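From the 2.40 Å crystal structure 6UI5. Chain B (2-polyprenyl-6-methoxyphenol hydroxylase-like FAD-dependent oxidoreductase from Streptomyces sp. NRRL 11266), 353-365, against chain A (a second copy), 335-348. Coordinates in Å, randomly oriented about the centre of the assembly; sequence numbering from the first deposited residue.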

# COMPACT_ATOMS: atom_id res chain seq x y z
N PRO B 353 14.09 7.44 -5.39
CA PRO B 353 13.21 8.35 -4.64
C PRO B 353 11.82 7.78 -4.40
O PRO B 353 11.20 8.08 -3.36
CB PRO B 353 13.16 9.61 -5.51
CG PRO B 353 13.70 9.20 -6.84
CD PRO B 353 14.69 8.12 -6.55
N LEU B 354 11.31 6.96 -5.31
CA LEU B 354 10.00 6.35 -5.07
C LEU B 354 10.11 5.17 -4.11
O LEU B 354 9.31 5.04 -3.19
CB LEU B 354 9.38 5.92 -6.39
CG LEU B 354 8.23 4.93 -6.25
CD1 LEU B 354 6.95 5.65 -5.84
CD2 LEU B 354 8.05 4.22 -7.58
N ALA B 355 11.09 4.29 -4.32
CA ALA B 355 11.25 3.14 -3.43
C ALA B 355 11.35 3.57 -1.98
O ALA B 355 10.79 2.92 -1.09
CB ALA B 355 12.49 2.33 -3.83
N ARG B 356 12.01 4.70 -1.72
CA ARG B 356 12.26 5.10 -0.33
C ARG B 356 10.96 5.25 0.44
O ARG B 356 10.84 4.77 1.58
CB ARG B 356 13.06 6.39 -0.28
CG ARG B 356 12.96 7.05 1.07
CD ARG B 356 13.09 8.55 0.95
NE ARG B 356 14.45 8.95 0.64
CZ ARG B 356 15.36 9.27 1.56
NH1 ARG B 356 15.06 9.23 2.85
NH2 ARG B 356 16.58 9.65 1.18
N TYR B 357 9.97 5.92 -0.15
CA TYR B 357 8.72 6.16 0.56
C TYR B 357 7.75 4.99 0.44
O TYR B 357 6.99 4.73 1.38
CB TYR B 357 8.07 7.45 0.04
CG TYR B 357 8.93 8.67 0.28
CD1 TYR B 357 9.06 9.21 1.56
CD2 TYR B 357 9.62 9.26 -0.76
CE1 TYR B 357 9.84 10.31 1.80
CE2 TYR B 357 10.42 10.37 -0.54
CZ TYR B 357 10.53 10.88 0.73
OH TYR B 357 11.33 11.98 0.94
N MET B 358 7.76 4.26 -0.67
CA MET B 358 6.88 3.10 -0.76
C MET B 358 7.30 2.04 0.23
O MET B 358 6.45 1.34 0.80
CB MET B 358 6.88 2.50 -2.17
CG MET B 358 6.41 3.44 -3.26
SD MET B 358 4.75 4.05 -2.95
CE MET B 358 3.93 2.53 -2.44
N ARG B 359 8.60 1.88 0.45
CA ARG B 359 9.07 0.88 1.40
C ARG B 359 8.52 1.18 2.79
O ARG B 359 7.85 0.33 3.39
CB ARG B 359 10.60 0.80 1.39
CG ARG B 359 11.14 0.13 0.12
CD ARG B 359 12.68 0.20 0.01
NE ARG B 359 13.34 -0.85 0.79
CZ ARG B 359 13.35 -2.15 0.48
NH1 ARG B 359 12.73 -2.60 -0.61
NH2 ARG B 359 13.99 -3.01 1.27
N GLU B 360 8.73 2.41 3.28
CA GLU B 360 8.12 2.83 4.54
C GLU B 360 6.62 2.60 4.53
O GLU B 360 6.05 2.07 5.49
CB GLU B 360 8.43 4.30 4.82
CG GLU B 360 9.90 4.62 4.94
CD GLU B 360 10.15 6.08 5.29
OE1 GLU B 360 9.16 6.84 5.43
OE2 GLU B 360 11.33 6.48 5.45
N MET B 361 5.96 2.98 3.42
CA MET B 361 4.52 2.77 3.31
C MET B 361 4.18 1.31 3.53
O MET B 361 3.26 0.99 4.29
CB MET B 361 4.01 3.22 1.95
CG MET B 361 2.52 3.45 1.95
SD MET B 361 2.12 4.73 3.18
CE MET B 361 0.43 5.02 2.74
N MET B 362 4.90 0.40 2.88
CA MET B 362 4.58 -1.01 2.99
C MET B 362 4.92 -1.51 4.38
O MET B 362 4.17 -2.32 4.95
CB MET B 362 5.32 -1.80 1.91
CG MET B 362 4.58 -1.88 0.60
SD MET B 362 2.85 -2.40 0.75
CE MET B 362 3.04 -4.11 1.22
N GLY B 363 6.03 -1.02 4.95
CA GLY B 363 6.31 -1.26 6.36
C GLY B 363 5.09 -1.01 7.22
O GLY B 363 4.77 -1.79 8.11
N GLU B 364 4.36 0.07 6.94
CA GLU B 364 3.18 0.35 7.75
C GLU B 364 2.03 -0.58 7.42
O GLU B 364 1.34 -1.05 8.34
CB GLU B 364 2.73 1.80 7.59
CG GLU B 364 3.76 2.83 8.03
CD GLU B 364 4.27 2.61 9.44
OE1 GLU B 364 3.47 2.18 10.33
OE2 GLU B 364 5.48 2.87 9.65
N PHE B 365 1.78 -0.87 6.14
CA PHE B 365 0.68 -1.78 5.82
C PHE B 365 0.96 -3.20 6.33
O PHE B 365 0.09 -3.84 6.93
CB PHE B 365 0.40 -1.77 4.33
CG PHE B 365 -0.15 -0.46 3.82
CD1 PHE B 365 -0.88 0.36 4.67
CD2 PHE B 365 0.08 -0.04 2.53
CE1 PHE B 365 -1.39 1.57 4.23
CE2 PHE B 365 -0.42 1.18 2.08
CZ PHE B 365 -1.17 1.99 2.93
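Chain A (335-348) GRLACMNIQAQLAL

Met A340 forms the apolar centre of the contact, its side chain (chi1 t, chi3 p) set as a knob among Tyr B357, Glu B360, Met B361 and Glu B364 of chain B, which is helical throughout 353-365. CE of Met A340 lies 3.5 Å from SD of Met B361, its CG 3.8 Å from the backbone O of Tyr B357, and its SD 3.9 Å from CG of Glu B364, so the methylene part of an acidic side chain helps to line the pocket. Here the backbones come nearest, with CA of Met A340 5.3 Å from CA of Tyr B357. Chain A is already helical at 335 and stays so to 346; its axis passes 8.8 Å from that of chain B at a signed crossing angle of -112°, the N-to-C directions oblique, neither parallel nor antiparallel. One turn on from Met A340, CB of Ala A344 packs 3.7 Å from CE of Met B361. Beyond the helix, Ala A347 continues the apolar strip, its CB 4.1 Å from CD1 of Leu B354 and 4.4 Å from SD of Met B358, whose CA-to-CB bond points away although the end of the side chain comes nearer. Beside the centre, Gln A343 covers one face of the Tyr B357 ring: its CG stands 3.6 Å from the ring centroid, 10° off the normal, as a CH-pi contact. CB of Cys A339 is 4.4 Å from CE1 of Tyr B357. The polar edge belongs to Arg A336, whose side chain brings its guanidinium edge to two acids one helical turn apart. NH2 of Arg A336 donates a hydrogen bond of 2.8 Å to OE2 of Glu B364 within a salt bridge, while NE of Arg A336 forms a long salt bridge, 3.8 Å, with OE1 of Glu B360. The O of water 1 donates to OE1 of Glu B360 (2.6 Å) and to the backbone O of Arg A336 (2.7 Å), bridging the chains.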

# COMPACT_ATOMS: atom_id res chain seq x y z
N GLY A 335 6.45 13.60 11.51
CA GLY A 335 6.98 14.12 10.25
C GLY A 335 7.28 13.02 9.25
O GLY A 335 6.96 13.15 8.06
N ARG A 336 7.91 11.94 9.71
CA ARG A 336 8.19 10.78 8.86
C ARG A 336 6.93 10.33 8.13
O ARG A 336 6.93 10.17 6.91
CB ARG A 336 8.72 9.63 9.74
CG ARG A 336 9.76 8.75 9.13
CD ARG A 336 9.84 7.40 9.84
NE ARG A 336 8.97 6.44 9.17
CZ ARG A 336 8.26 5.49 9.77
NH1 ARG A 336 8.28 5.35 11.09
NH2 ARG A 336 7.50 4.68 9.04
N LEU A 337 5.84 10.13 8.90
CA LEU A 337 4.62 9.53 8.38
C LEU A 337 3.84 10.51 7.50
O LEU A 337 3.19 10.09 6.53
CB LEU A 337 3.73 9.05 9.55
CG LEU A 337 4.09 7.80 10.38
CD1 LEU A 337 3.04 7.51 11.49
CD2 LEU A 337 4.29 6.55 9.53
N ALA A 338 3.90 11.81 7.81
CA ALA A 338 3.33 12.79 6.88
C ALA A 338 4.07 12.75 5.55
O ALA A 338 3.46 12.53 4.49
CB ALA A 338 3.36 14.19 7.49
N CYS A 339 5.40 12.94 5.57
CA CYS A 339 6.13 12.84 4.31
C CYS A 339 5.79 11.54 3.62
O CYS A 339 5.47 11.53 2.43
CB CYS A 339 7.65 12.95 4.52
SG CYS A 339 8.18 14.63 5.12
N MET A 340 5.75 10.45 4.38
CA MET A 340 5.62 9.14 3.74
C MET A 340 4.32 9.05 2.96
O MET A 340 4.33 8.75 1.76
CB MET A 340 5.71 8.03 4.78
CG MET A 340 5.37 6.66 4.21
SD MET A 340 4.59 5.75 5.52
CE MET A 340 3.18 6.80 5.82
N ASN A 341 3.20 9.38 3.61
CA ASN A 341 1.90 9.17 2.99
C ASN A 341 1.54 10.26 1.98
O ASN A 341 0.81 9.98 1.02
CB ASN A 341 0.80 9.03 4.06
CG ASN A 341 0.15 10.33 4.42
OD1 ASN A 341 -0.73 10.81 3.69
ND2 ASN A 341 0.56 10.91 5.56
N ILE A 342 2.03 11.50 2.16
CA ILE A 342 1.90 12.47 1.07
C ILE A 342 2.55 11.91 -0.19
O ILE A 342 1.91 11.82 -1.25
CB ILE A 342 2.52 13.83 1.44
CG1 ILE A 342 1.84 14.46 2.67
CG2 ILE A 342 2.50 14.80 0.23
CD1 ILE A 342 0.44 14.86 2.45
N GLN A 343 3.81 11.49 -0.09
CA GLN A 343 4.48 10.91 -1.25
C GLN A 343 3.67 9.74 -1.80
O GLN A 343 3.53 9.58 -3.03
CB GLN A 343 5.90 10.48 -0.88
CG GLN A 343 6.89 11.62 -0.66
CD GLN A 343 7.11 12.49 -1.90
OE1 GLN A 343 6.23 13.26 -2.32
NE2 GLN A 343 8.29 12.35 -2.50
N ALA A 344 3.09 8.92 -0.90
CA ALA A 344 2.27 7.80 -1.33
C ALA A 344 1.03 8.30 -2.07
O ALA A 344 0.65 7.72 -3.09
CB ALA A 344 1.85 6.92 -0.15
N GLN A 345 0.40 9.36 -1.57
CA GLN A 345 -0.70 9.96 -2.33
C GLN A 345 -0.23 10.41 -3.71
O GLN A 345 -0.93 10.19 -4.71
CB GLN A 345 -1.33 11.12 -1.55
CG GLN A 345 -2.27 10.66 -0.42
CD GLN A 345 -2.93 11.82 0.32
OE1 GLN A 345 -3.73 12.57 -0.26
NE2 GLN A 345 -2.58 11.99 1.62
N LEU A 346 0.95 11.03 -3.81
CA LEU A 346 1.39 11.50 -5.13
C LEU A 346 1.56 10.33 -6.10
O LEU A 346 1.32 10.49 -7.31
CB LEU A 346 2.70 12.29 -5.02
CG LEU A 346 2.60 13.72 -4.49
CD1 LEU A 346 3.93 14.45 -4.62
CD2 LEU A 346 1.49 14.50 -5.19
N ALA A 347 1.93 9.15 -5.60
CA ALA A 347 2.23 8.04 -6.50
C ALA A 347 0.98 7.43 -7.10
O ALA A 347 1.10 6.50 -7.90
CB ALA A 347 3.04 6.96 -5.79
N LEU A 348 -0.21 7.90 -6.72
CA LEU A 348 -1.44 7.56 -7.43
C LEU A 348 -1.77 8.57 -8.52
O LEU A 348 -2.80 8.44 -9.19
CB LEU A 348 -2.63 7.44 -6.47
CG LEU A 348 -2.60 6.31 -5.45
CD1 LEU A 348 -1.65 6.60 -4.33
CD2 LEU A 348 -3.98 6.00 -4.89
O HOH W 1 8.69 9.32 5.04